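Local coordinates for uncharacterized protein (PDB 3KFW) that is of unknown function but, as a PaaX-family protein whose N-terminal region belongs to the helix-turn-helix clan, probably acts as a DNA-binding transcriptional regulator, at residues A5-L10 with G183-A188; E75-R80 with A217-F222; H112-E117 with D198-A203; A189-H194 with A213-A218. One frame throughout, in Å; residues are numbered along the deposited sequence. Where two conformers were deposited one is given.

Contact 1 of 4, residues A5-L10 with G183-A188; sequences ARSVVL and GRFVVA
Phe-185 reaches across from helix 181-195 and sets the outer end of its ring against Ser-7 and Val-8 on helix 5-13. With the CA atoms of Val-8 and Phe-185 8.4 Å apart, a long side chain is needed to carry the contact, and phenylalanine has that length. Its CG stands opposite the backbone N (chi1 170°), which carries the ring straight out from its own helix toward the partner. The tight part lies at the ring's rim. The hydroxyl OG of Ser-7 comes to 3.5 Å from Phe-185 CZ, near the ring plane, and the carbonyl O of Ser-7 also lies at the edge, in the plane, 3.9 Å from Phe-185 CE1. Aromatic edges carry a slight positive charge, so two oxygens there are electrostatically sensible partners, although no hydrogen bond crosses the interface. The buried Val-8 packs more loosely, meeting the ring obliquely through its CA, 4.1 Å from Phe-185 CE1, with CB a little farther at 4.3 Å. Ser-7, by contrast, is partly exposed, and a small hydroxyl suits this position beside the ring. Arg-6 of the same helix forms a salt bridge with Asp-52. This narrow bridge, burying only 108 Å² in all, joins the first helix of the putative DNA-binding region to the C-terminal domain. Val-9 faces helix 37-49 at Leu-40 and Met-47, while Phe-185 also leans on Phe-222, so the contact lies between helix 37-49, behind helix 5-13, and helix 212-234, beside Phe-185.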
loop_
_atom_site.group_PDB
_atom_site.type_symbol
_atom_site.label_atom_id
_atom_site.label_comp_id
_atom_site.label_asym_id
_atom_site.label_seq_id
_atom_site.Cartn_x
_atom_site.Cartn_y
_atom_site.Cartn_z
ATOM N N ALA A 5 13.462 -23.662 -35.288
ATOM C CA ALA A 5 13.268 -23.408 -36.717
ATOM C C ALA A 5 12.678 -22.024 -37.063
ATOM O O ALA A 5 13.249 -21.283 -37.842
ATOM C CB ALA A 5 12.436 -24.522 -37.352
ATOM N N ARG A 6 11.551 -21.678 -36.460
ATOM C CA ARG A 6 10.903 -20.404 -36.683
ATOM C C ARG A 6 11.803 -19.192 -36.344
ATOM O O ARG A 6 12.046 -18.322 -37.182
ATOM C CB ARG A 6 9.569 -20.355 -35.912
ATOM C CG ARG A 6 9.107 -18.934 -35.710
ATOM C CD ARG A 6 7.679 -18.743 -35.293
ATOM N NE ARG A 6 7.648 -17.412 -34.698
ATOM C CZ ARG A 6 6.620 -16.580 -34.733
ATOM N NH1 ARG A 6 5.503 -16.936 -35.344
ATOM N NH2 ARG A 6 6.723 -15.390 -34.142
ATOM N N SER A 7 12.314 -19.151 -35.118
ATOM C CA SER A 7 13.114 -18.023 -34.704
ATOM C C SER A 7 14.445 -17.931 -35.461
ATOM O O SER A 7 14.971 -16.828 -35.647
ATOM C CB SER A 7 13.259 -17.953 -33.180
ATOM O OG SER A 7 14.442 -18.571 -32.750
ATOM N N VAL A 8 14.981 -19.049 -35.937
ATOM C CA VAL A 8 16.134 -18.904 -36.821
ATOM C C VAL A 8 15.836 -18.469 -38.247
ATOM O O VAL A 8 16.696 -17.776 -38.814
ATOM C CB VAL A 8 17.180 -20.044 -36.805
ATOM C CG1 VAL A 8 16.962 -21.086 -35.674
ATOM C CG2 VAL A 8 17.337 -20.669 -38.187
ATOM N N VAL A 9 14.669 -18.830 -38.840
ATOM C CA VAL A 9 14.335 -18.198 -40.147
ATOM C C VAL A 9 14.031 -16.731 -39.941
ATOM O O VAL A 9 14.372 -15.931 -40.790
ATOM C CB VAL A 9 13.292 -18.926 -41.103
ATOM C CG1 VAL A 9 13.207 -20.421 -40.811
ATOM C CG2 VAL A 9 11.913 -18.257 -41.116
ATOM N N LEU A 10 13.459 -16.351 -38.799
ATOM C CA LEU A 10 13.352 -14.912 -38.513
ATOM C C LEU A 10 14.707 -14.193 -38.574
ATOM O O LEU A 10 14.833 -13.213 -39.283
ATOM C CB LEU A 10 12.626 -14.597 -37.201
ATOM C CG LEU A 10 11.112 -14.883 -37.202
ATOM C CD1 LEU A 10 10.408 -14.332 -35.906
ATOM C CD2 LEU A 10 10.414 -14.384 -38.470
ATOM N N GLY A 183 26.007 -20.534 -31.360
ATOM C CA GLY A 183 26.382 -19.833 -30.105
ATOM C C GLY A 183 26.172 -18.310 -30.093
ATOM O O GLY A 183 25.585 -17.765 -29.146
ATOM N N ARG A 184 26.633 -17.618 -31.142
ATOM C CA ARG A 184 26.388 -16.162 -31.298
ATOM C C ARG A 184 24.877 -15.849 -31.347
ATOM O O ARG A 184 24.388 -14.880 -30.754
ATOM C CB ARG A 184 27.104 -15.595 -32.540
ATOM C CG ARG A 184 28.574 -15.188 -32.315
ATOM C CD ARG A 184 29.210 -14.507 -33.572
ATOM N NE ARG A 184 29.118 -13.015 -33.640
ATOM C CZ ARG A 184 29.398 -12.268 -34.738
ATOM N NH1 ARG A 184 29.775 -12.832 -35.894
ATOM N NH2 ARG A 184 29.296 -10.941 -34.704
ATOM N N PHE A 185 24.133 -16.684 -32.049
ATOM C CA PHE A 185 22.704 -16.492 -32.150
ATOM C C PHE A 185 22.070 -16.504 -30.744
ATOM O O PHE A 185 21.372 -15.557 -30.367
ATOM C CB PHE A 185 22.090 -17.560 -33.062
ATOM C CG PHE A 185 20.612 -17.576 -33.035
ATOM C CD1 PHE A 185 19.886 -17.029 -34.082
ATOM C CD2 PHE A 185 19.931 -18.120 -31.948
ATOM C CE1 PHE A 185 18.499 -17.027 -34.070
ATOM C CE2 PHE A 185 18.547 -18.114 -31.903
ATOM C CZ PHE A 185 17.823 -17.565 -32.996
ATOM N N VAL A 186 22.320 -17.559 -29.966
ATOM C CA VAL A 186 21.747 -17.662 -28.610
ATOM C C VAL A 186 22.137 -16.478 -27.718
ATOM O O VAL A 186 21.307 -15.955 -26.962
ATOM C CB VAL A 186 22.122 -19.010 -27.915
ATOM C CG1 VAL A 186 21.655 -19.021 -26.464
ATOM C CG2 VAL A 186 21.564 -20.200 -28.718
ATOM N N VAL A 187 23.389 -16.052 -27.796
ATOM C CA VAL A 187 23.799 -14.868 -27.047
ATOM C C VAL A 187 23.093 -13.567 -27.494
ATOM O O VAL A 187 22.664 -12.769 -26.659
ATOM C CB VAL A 187 25.299 -14.665 -27.113
ATOM C CG1 VAL A 187 25.615 -13.371 -26.487
ATOM C CG2 VAL A 187 26.012 -15.827 -26.392
ATOM N N ALA A 188 22.960 -13.354 -28.794
ATOM C CA ALA A 188 22.169 -12.232 -29.293
ATOM C C ALA A 188 20.711 -12.188 -28.796
ATOM O O ALA A 188 20.242 -11.107 -28.379
ATOM C CB ALA A 188 22.188 -12.232 -30.802
#

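Contact 2 of 4, residues E75-R80 with A217-F222; sequences EAMRPR and AAYHDF
The selenium of Met-77, a selenomethionine, lies obliquely against the ring of Tyr-219, with SE 4.5 Å from the ring centroid and 29° off the ring normal, a Met-aromatic contact. It joins the last turn of helix 64-77, which ends before Arg-78, to helix 212-234. A long, flexible, polarisable side chain suits this place, because the backbones remain far apart, with 10.6 Å between the CA atoms of Met-77 and Tyr-219. The Met-77 chain bends at its end (chi3 61°), and this turn directs the methyl toward Tyr-219 and the next residue, His-220. The histidine was modelled in two conformers, so its part is less certain; in one of them CE1 approaches the Met-77 methyl, and Tyr-219 CD1 lies above one imidazole face, toward its rim. CG of Tyr-219 is opposite the backbone N (chi1 172°), whereas CG of His-220 in that conformer is opposite the carbonyl carbon. Met-77 and Tyr-219 are buried, giving the contact an apolar heart; the polar His-220 borders solvent, and its ND1 makes a weak hydrogen bond to Arg-216 O. No hydrogen bond crosses between the segments. The methyl packing is firmest on the tyrosine, where Met-77 CE lies 3.8 Å from Tyr-219 CD1.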
loop_
_atom_site.group_PDB
_atom_site.type_symbol
_atom_site.label_atom_id
_atom_site.label_comp_id
_atom_site.label_asym_id
_atom_site.label_seq_id
_atom_site.Cartn_x
_atom_site.Cartn_y
_atom_site.Cartn_z
ATOM N N GLU A 75 12.231 0.290 -32.455
ATOM C CA GLU A 75 11.935 1.578 -31.806
ATOM C C GLU A 75 11.702 1.411 -30.275
ATOM O O GLU A 75 11.413 2.385 -29.555
ATOM C CB GLU A 75 10.779 2.302 -32.527
ATOM C CG GLU A 75 10.535 3.768 -32.129
ATOM C CD GLU A 75 11.815 4.575 -31.935
ATOM N N ALA A 76 11.833 0.174 -29.784
ATOM C CA ALA A 76 11.796 -0.121 -28.343
ATOM C C ALA A 76 13.224 -0.241 -27.816
ATOM O O ALA A 76 13.485 0.050 -26.650
ATOM C CB ALA A 76 11.017 -1.407 -28.062
HETATM N N MSE A 77 14.131 -0.700 -28.684
HETATM C CA MSE A 77 15.570 -0.829 -28.393
HETATM C C MSE A 77 16.318 0.485 -28.642
HETATM O O MSE A 77 17.366 0.725 -28.070
HETATM C CB MSE A 77 16.188 -1.906 -29.287
HETATM C CG MSE A 77 16.394 -3.315 -28.710
HETATM SE SE MSE A 77 17.431 -4.344 -30.065
HETATM C CE MSE A 77 19.088 -3.214 -30.118
ATOM N N ARG A 78 15.794 1.300 -29.546
ATOM C CA ARG A 78 16.259 2.666 -29.728
ATOM C C ARG A 78 15.054 3.600 -29.847
ATOM O O ARG A 78 14.683 3.996 -30.969
ATOM C CB ARG A 78 17.193 2.812 -30.943
ATOM C CG ARG A 78 18.240 3.889 -30.666
ATOM C CD ARG A 78 18.675 3.733 -29.212
ATOM N NE ARG A 78 19.398 4.865 -28.660
ATOM C CZ ARG A 78 18.838 5.959 -28.136
ATOM N NH1 ARG A 78 19.609 6.913 -27.634
ATOM N NH2 ARG A 78 17.517 6.116 -28.121
ATOM N N PRO A 79 14.416 3.921 -28.695
ATOM C CA PRO A 79 13.231 4.756 -28.656
ATOM C C PRO A 79 13.658 6.182 -28.528
ATOM O O PRO A 79 14.335 6.524 -27.559
ATOM C CB PRO A 79 12.525 4.322 -27.369
ATOM C CG PRO A 79 13.429 3.354 -26.698
ATOM C CD PRO A 79 14.757 3.439 -27.350
ATOM N N ARG A 80 13.284 7.013 -29.498
ATOM C CA ARG A 80 13.744 8.384 -29.489
ATOM C C ARG A 80 13.808 8.839 -28.004
ATOM O O ARG A 80 12.844 8.722 -27.237
ATOM C CB ARG A 80 12.890 9.283 -30.391
ATOM C CG ARG A 80 13.715 10.178 -31.310
ATOM N N ALA A 217 25.868 -2.360 -29.913
ATOM C CA ALA A 217 26.911 -2.617 -30.946
ATOM C C ALA A 217 27.083 -4.117 -31.274
ATOM O O ALA A 217 27.182 -4.499 -32.457
ATOM C CB ALA A 217 28.259 -1.982 -30.578
ATOM N N ALA A 218 27.062 -4.952 -30.235
ATOM C CA ALA A 218 27.248 -6.378 -30.382
ATOM C C ALA A 218 26.034 -6.981 -31.059
ATOM O O ALA A 218 26.170 -7.890 -31.888
ATOM C CB ALA A 218 27.456 -7.011 -29.041
ATOM N N TYR A 219 24.843 -6.488 -30.716
ATOM C CA TYR A 219 23.639 -6.956 -31.395
ATOM C C TYR A 219 23.653 -6.505 -32.837
ATOM O O TYR A 219 23.364 -7.315 -33.722
ATOM C CB TYR A 219 22.330 -6.517 -30.712
ATOM C CG TYR A 219 21.130 -6.865 -31.562
ATOM C CD1 TYR A 219 20.498 -5.901 -32.348
ATOM C CD2 TYR A 219 20.652 -8.182 -31.631
ATOM C CE1 TYR A 219 19.409 -6.234 -33.178
ATOM C CE2 TYR A 219 19.572 -8.522 -32.443
ATOM C CZ TYR A 219 18.963 -7.550 -33.212
ATOM O OH TYR A 219 17.892 -7.897 -34.003
ATOM N N HIS A 220 23.990 -5.232 -33.083
ATOM C CA HIS A 220 23.983 -4.741 -34.461
ATOM C C HIS A 220 25.089 -5.375 -35.301
ATOM O O HIS A 220 24.910 -5.544 -36.506
ATOM C CB HIS A 220 23.952 -3.211 -34.523
ATOM C CG HIS A 220 22.681 -2.627 -33.990
ATOM N ND1 HIS A 220 22.619 -1.920 -32.803
ATOM C CD2 HIS A 220 21.410 -2.692 -34.457
ATOM C CE1 HIS A 220 21.370 -1.554 -32.578
ATOM N NE2 HIS A 220 20.616 -2.014 -33.563
ATOM N N ASP A 221 26.192 -5.795 -34.659
ATOM C CA ASP A 221 27.245 -6.587 -35.359
ATOM C C ASP A 221 26.766 -7.975 -35.782
ATOM O O ASP A 221 27.058 -8.454 -36.892
ATOM C CB ASP A 221 28.533 -6.711 -34.533
ATOM C CG ASP A 221 29.343 -5.431 -34.546
ATOM O OD1 ASP A 221 29.043 -4.566 -35.389
ATOM O OD2 ASP A 221 30.264 -5.255 -33.714
ATOM N N PHE A 222 26.034 -8.623 -34.882
ATOM C CA PHE A 222 25.448 -9.891 -35.212
ATOM C C PHE A 222 24.375 -9.748 -36.315
ATOM O O PHE A 222 24.401 -10.503 -37.239
ATOM C CB PHE A 222 24.944 -10.607 -33.978
ATOM C CG PHE A 222 23.986 -11.742 -34.276
ATOM C CD1 PHE A 222 24.468 -13.039 -34.501
ATOM C CD2 PHE A 222 22.582 -11.505 -34.310
ATOM C CE1 PHE A 222 23.593 -14.080 -34.736
ATOM C CE2 PHE A 222 21.661 -12.539 -34.576
ATOM C CZ PHE A 222 22.171 -13.839 -34.788
#

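Contact 3 of 4, residues H112-E117 with D198-A203; sequences HKRFGE and DPMLPA
Arg-114 crosses the Met-200 side chain obliquely, its CD against Asp-198 O and one face of its guanidinium against the Met-200 methyl. At Asp-198 the backbone O makes the contact, 3.3 Å from Arg-114 CD; it is 3.5 Å from Arg-114 NE, but the angle is too poor for a hydrogen bond. The carboxylate turns elsewhere. Asp-198 OD1 accepts from Met-200 N at 2.7 Å in a fairly straight bond (166°) that arrives from above the carboxylate plane, forming an Asx turn, while OD2 makes a salt bridge to Arg-216. Pro-199 occupies the middle of this turn, where its restricted phi fits; the backbones come nearest here, with 5.7 Å between the CA atoms of Arg-114 and Pro-199. Met-200 follows with positive phi, and bends at chi2 and chi3 bring its methyl over one guanidinium face, at a modelled spacing so short that its exact value is doubtful. The guanidinium is held by Ala-76 O at NH1 and Leu-196 O at NH2, two carbonyls near the C-terminal ends of helices, whose dipoles would probably favour the positive charge. Arg-114 itself, at phi 64°, is the C-prime residue of a Schellman motif ending helix 100-112. Further on, Leu-201 packs on Trp-159 and Leu-161, and Pro-202 on Pro-126. The contact thus ties the Cas2-like domain to the C-terminal domain: the chain passes from helix 100-112 into strand 116-119, outermost in this chain's sheet, and the loop between helices 181-195 and 212-234 lies against that corner, beside strand 122-126.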
loop_
_atom_site.group_PDB
_atom_site.type_symbol
_atom_site.label_atom_id
_atom_site.label_comp_id
_atom_site.label_asym_id
_atom_site.label_seq_id
_atom_site.Cartn_x
_atom_site.Cartn_y
_atom_site.Cartn_z
ATOM N N HIS A 112 7.015 -2.524 -19.388
ATOM C CA HIS A 112 7.110 -2.269 -20.821
ATOM C C HIS A 112 7.396 -0.806 -21.195
ATOM O O HIS A 112 8.092 -0.535 -22.162
ATOM C CB HIS A 112 5.832 -2.765 -21.542
ATOM C CG HIS A 112 5.870 -2.587 -23.034
ATOM N ND1 HIS A 112 6.444 -3.516 -23.884
ATOM C CD2 HIS A 112 5.386 -1.601 -23.835
ATOM C CE1 HIS A 112 6.314 -3.111 -25.140
ATOM N NE2 HIS A 112 5.679 -1.949 -25.137
ATOM N N LYS A 113 6.808 0.128 -20.474
ATOM C CA LYS A 113 7.084 1.551 -20.703
ATOM C C LYS A 113 8.275 2.042 -19.865
ATOM O O LYS A 113 8.515 3.238 -19.770
ATOM C CB LYS A 113 5.857 2.348 -20.312
ATOM C CG LYS A 113 4.693 2.082 -21.189
ATOM C CD LYS A 113 3.514 2.887 -20.701
ATOM C CE LYS A 113 2.265 2.538 -21.551
ATOM N NZ LYS A 113 2.229 3.416 -22.728
ATOM N N ARG A 114 8.957 1.102 -19.187
ATOM C CA ARG A 114 10.231 1.325 -18.508
ATOM C C ARG A 114 10.130 2.318 -17.368
ATOM O O ARG A 114 10.971 3.203 -17.216
ATOM C CB ARG A 114 11.323 1.647 -19.536
ATOM C CG ARG A 114 11.280 0.567 -20.614
ATOM C CD ARG A 114 12.172 0.830 -21.764
ATOM N NE ARG A 114 12.403 -0.445 -22.420
ATOM C CZ ARG A 114 12.417 -0.584 -23.725
ATOM N NH1 ARG A 114 12.198 0.488 -24.486
ATOM N NH2 ARG A 114 12.610 -1.785 -24.269
ATOM N N PHE A 115 9.056 2.150 -16.588
ATOM C CA PHE A 115 8.886 2.785 -15.287
ATOM C C PHE A 115 9.445 1.876 -14.201
ATOM O O PHE A 115 9.407 0.665 -14.352
ATOM C CB PHE A 115 7.404 3.094 -15.035
ATOM C CG PHE A 115 6.920 4.319 -15.780
ATOM C CD1 PHE A 115 6.619 4.253 -17.143
ATOM C CD2 PHE A 115 6.759 5.517 -15.132
ATOM C CE1 PHE A 115 6.194 5.366 -17.831
ATOM C CE2 PHE A 115 6.325 6.638 -15.824
ATOM C CZ PHE A 115 6.064 6.566 -17.168
ATOM N N GLY A 116 10.019 2.469 -13.152
ATOM C CA GLY A 116 10.453 1.718 -11.975
ATOM C C GLY A 116 9.513 1.992 -10.804
ATOM O O GLY A 116 8.928 3.062 -10.664
ATOM N N GLU A 117 9.359 1.003 -9.965
ATOM C CA GLU A 117 8.500 1.125 -8.837
ATOM C C GLU A 117 9.278 1.700 -7.630
ATOM O O GLU A 117 10.122 0.999 -7.041
ATOM C CB GLU A 117 7.902 -0.255 -8.529
ATOM C CG GLU A 117 6.939 -0.267 -7.378
ATOM C CD GLU A 117 6.191 -1.546 -7.321
ATOM O OE1 GLU A 117 5.021 -1.526 -6.897
ATOM O OE2 GLU A 117 6.761 -2.585 -7.749
ATOM N N ASP A 198 16.031 -2.372 -20.527
ATOM C CA ASP A 198 16.920 -1.241 -20.349
ATOM C C ASP A 198 16.139 -0.044 -19.785
ATOM O O ASP A 198 15.100 0.352 -20.361
ATOM C CB ASP A 198 17.534 -0.856 -21.682
ATOM C CG ASP A 198 18.672 0.207 -21.548
ATOM O OD1 ASP A 198 18.753 1.019 -20.580
ATOM O OD2 ASP A 198 19.515 0.217 -22.452
ATOM N N PRO A 199 16.634 0.543 -18.668
ATOM C CA PRO A 199 15.880 1.680 -18.169
ATOM C C PRO A 199 16.035 2.949 -18.991
ATOM O O PRO A 199 15.349 3.920 -18.706
ATOM C CB PRO A 199 16.381 1.848 -16.734
ATOM C CG PRO A 199 17.667 1.158 -16.698
ATOM C CD PRO A 199 17.565 0.034 -17.652
HETATM N N MSE A 200 16.909 2.937 -20.012
HETATM C CA MSE A 200 16.953 4.003 -21.020
HETATM C C MSE A 200 17.201 5.323 -20.366
HETATM O O MSE A 200 16.464 6.277 -20.628
HETATM C CB MSE A 200 15.596 4.091 -21.682
HETATM C CG MSE A 200 15.658 4.268 -23.107
HETATM SE SE MSE A 200 16.497 2.647 -23.711
HETATM C CE MSE A 200 14.927 1.561 -24.083
ATOM N N LEU A 201 18.214 5.366 -19.493
ATOM C CA LEU A 201 18.447 6.517 -18.646
ATOM C C LEU A 201 19.117 7.623 -19.453
ATOM O O LEU A 201 19.921 7.341 -20.335
ATOM C CB LEU A 201 19.323 6.126 -17.433
ATOM C CG LEU A 201 18.735 5.288 -16.275
ATOM C CD1 LEU A 201 19.757 4.935 -15.239
ATOM C CD2 LEU A 201 17.589 5.993 -15.557
ATOM N N PRO A 202 18.829 8.890 -19.132
ATOM C CA PRO A 202 19.570 9.947 -19.822
ATOM C C PRO A 202 21.044 9.987 -19.398
ATOM O O PRO A 202 21.354 9.669 -18.242
ATOM C CB PRO A 202 18.895 11.213 -19.314
ATOM C CG PRO A 202 18.441 10.863 -17.937
ATOM C CD PRO A 202 18.141 9.394 -17.926
ATOM N N ALA A 203 21.918 10.390 -20.334
ATOM C CA ALA A 203 23.359 10.680 -20.099
ATOM C C ALA A 203 23.790 10.947 -18.654
ATOM O O ALA A 203 24.574 10.194 -18.116
ATOM C CB ALA A 203 23.797 11.825 -20.963
#

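Contact 4 of 4, residues A189-H194 with A213-A218; sequences AAMVRH and AGLRAA
Met-191 and Leu-215 lie at the centre of a roughly antiparallel, steeply crossed helix pair, where helices 181-195 and 212-234 cross at -138° with their local axes 10.0 Å apart. The interactions between the two segments are mainly apolar. CG of Met-191 touches Leu-215 CD2 at 3.6 Å, and its terminal methyl CE meets the same branch at 3.7 Å, so Leu-215 CD2 is met by both ends of the selenomethionine chain where the two side chains cross. With chi2 at 174° SE reaches Ala-218, whose CB is 3.7 Å away, and chi3 at 173° carries CE onward; a small alanine lets the chalcogen, sulfur in ordinary methionine, come close. A second contact is packing at a ring edge. The other branch of the forked leucine, CD1, approaches the edge of the His-194 ring in its plane, 3.9 Å from CD2 of that histidine. Polar bonding is directed outside the pair: His-194 NE2 bonds to Trp-164 O on helix 161-177 and its ring stacks on the indole of Trp-164, which would fix the imidazole's orientation and so the edge that meets Leu-215. The pair thus forms part of the C-terminal helical domain. Beside its apolar partners, Met-191 SE also passes 4.1 Å from the backbone carbonyl Leu-215 O.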
loop_
_atom_site.group_PDB
_atom_site.type_symbol
_atom_site.label_atom_id
_atom_site.label_comp_id
_atom_site.label_asym_id
_atom_site.label_seq_id
_atom_site.Cartn_x
_atom_site.Cartn_y
_atom_site.Cartn_z
ATOM N N ALA A 189 19.977 -13.311 -28.883
ATOM C CA ALA A 189 18.634 -13.386 -28.296
ATOM C C ALA A 189 18.686 -13.054 -26.784
ATOM O O ALA A 189 17.779 -12.404 -26.265
ATOM C CB ALA A 189 17.946 -14.764 -28.554
ATOM N N ALA A 190 19.735 -13.437 -26.070
ATOM C CA ALA A 190 19.815 -13.014 -24.642
ATOM C C ALA A 190 19.943 -11.498 -24.513
ATOM O O ALA A 190 19.356 -10.881 -23.592
ATOM C CB ALA A 190 20.959 -13.723 -23.886
HETATM N N MSE A 191 20.717 -10.902 -25.424
HETATM C CA MSE A 191 21.017 -9.474 -25.375
HETATM C C MSE A 191 19.804 -8.654 -25.715
HETATM O O MSE A 191 19.616 -7.565 -25.162
HETATM C CB MSE A 191 22.127 -9.100 -26.354
HETATM C CG MSE A 191 23.518 -9.319 -25.815
HETATM SE SE MSE A 191 24.862 -8.997 -27.223
HETATM C CE MSE A 191 26.319 -9.166 -25.967
ATOM N N VAL A 192 19.013 -9.152 -26.660
ATOM C CA VAL A 192 17.788 -8.503 -27.016
ATOM C C VAL A 192 16.893 -8.528 -25.804
ATOM O O VAL A 192 16.310 -7.497 -25.481
ATOM C CB VAL A 192 17.099 -9.148 -28.241
ATOM C CG1 VAL A 192 15.616 -8.739 -28.344
ATOM C CG2 VAL A 192 17.815 -8.728 -29.475
ATOM N N ARG A 193 16.773 -9.683 -25.141
ATOM C CA ARG A 193 15.930 -9.791 -23.914
ATOM C C ARG A 193 16.449 -8.882 -22.797
ATOM O O ARG A 193 15.685 -8.347 -22.019
ATOM C CB ARG A 193 15.787 -11.245 -23.416
ATOM C CG ARG A 193 14.848 -12.067 -24.312
ATOM C CD ARG A 193 14.617 -13.483 -23.770
ATOM N NE ARG A 193 15.569 -14.467 -24.323
ATOM C CZ ARG A 193 16.588 -14.993 -23.634
ATOM N NH1 ARG A 193 16.778 -14.625 -22.373
ATOM N NH2 ARG A 193 17.408 -15.884 -24.211
ATOM N N HIS A 194 17.755 -8.693 -22.747
ATOM C CA HIS A 194 18.298 -7.814 -21.769
ATOM C C HIS A 194 18.030 -6.329 -22.087
ATOM O O HIS A 194 17.675 -5.557 -21.185
ATOM C CB HIS A 194 19.779 -8.084 -21.565
ATOM C CG HIS A 194 20.301 -7.547 -20.277
ATOM N ND1 HIS A 194 19.656 -7.755 -19.077
ATOM C CD2 HIS A 194 21.396 -6.809 -19.995
ATOM C CE1 HIS A 194 20.352 -7.199 -18.101
ATOM N NE2 HIS A 194 21.415 -6.622 -18.632
ATOM N N ALA A 213 25.498 0.667 -24.656
ATOM C CA ALA A 213 26.097 0.905 -25.974
ATOM C C ALA A 213 26.878 -0.316 -26.512
ATOM O O ALA A 213 26.797 -0.656 -27.732
ATOM C CB ALA A 213 26.984 2.136 -25.930
ATOM N N GLY A 214 27.637 -0.946 -25.601
ATOM C CA GLY A 214 28.345 -2.193 -25.882
ATOM C C GLY A 214 27.349 -3.255 -26.324
ATOM O O GLY A 214 27.594 -3.972 -27.303
ATOM N N LEU A 215 26.213 -3.357 -25.620
ATOM C CA LEU A 215 25.221 -4.405 -25.941
ATOM C C LEU A 215 24.518 -4.143 -27.291
ATOM O O LEU A 215 24.388 -5.042 -28.088
ATOM C CB LEU A 215 24.231 -4.614 -24.794
ATOM C CG LEU A 215 24.704 -5.277 -23.475
ATOM C CD1 LEU A 215 23.810 -4.892 -22.307
ATOM C CD2 LEU A 215 24.787 -6.787 -23.570
ATOM N N ARG A 216 24.121 -2.902 -27.567
ATOM C CA ARG A 216 23.615 -2.506 -28.888
ATOM C C ARG A 216 24.594 -2.752 -30.055
ATOM O O ARG A 216 24.160 -3.298 -31.098
ATOM C CB ARG A 216 23.143 -1.040 -28.887
ATOM C CG ARG A 216 21.850 -0.877 -28.184
ATOM C CD ARG A 216 21.447 0.560 -27.934
ATOM N NE ARG A 216 20.265 0.486 -27.081
ATOM C CZ ARG A 216 20.275 0.705 -25.759
ATOM N NH1 ARG A 216 21.412 1.090 -25.179
ATOM N NH2 ARG A 216 19.146 0.557 -25.036
ATOM N N ALA A 217 25.868 -2.360 -29.913
ATOM C CA ALA A 217 26.911 -2.617 -30.946
ATOM C C ALA A 217 27.083 -4.117 -31.274
ATOM O O ALA A 217 27.182 -4.499 -32.457
ATOM C CB ALA A 217 28.259 -1.982 -30.578
ATOM N N ALA A 218 27.062 -4.952 -30.235
ATOM C CA ALA A 218 27.248 -6.378 -30.382
ATOM C C ALA A 218 26.034 -6.981 -31.059
ATOM O O ALA A 218 26.170 -7.890 -31.888
ATOM C CB ALA A 218 27.456 -7.011 -29.041
#

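How the contacts relate
From the N terminus, helix 5-13 opens contact 1, whose loop closes at 183-188 after passing through most of the chain. Contact 2 opens at 75-80 inside that loop and closes beyond it, at 217-222, so the two cross. Contact 3 runs from 112-117 to 198-203, nested within contact 2 and crossing contact 1. Contact 4 begins immediately after contact 1 ends, crosses contact 3, and finishes on the helix used by contact 2. Helices 181-195 and 212-234 thus form a spine joining the N-terminal region, helix 64-77 and the Cas2-like domain. Arg-216 NE bonds to Met-77 O, linking contact 4 to contact 2, and further polar bonds join contact 3 to both.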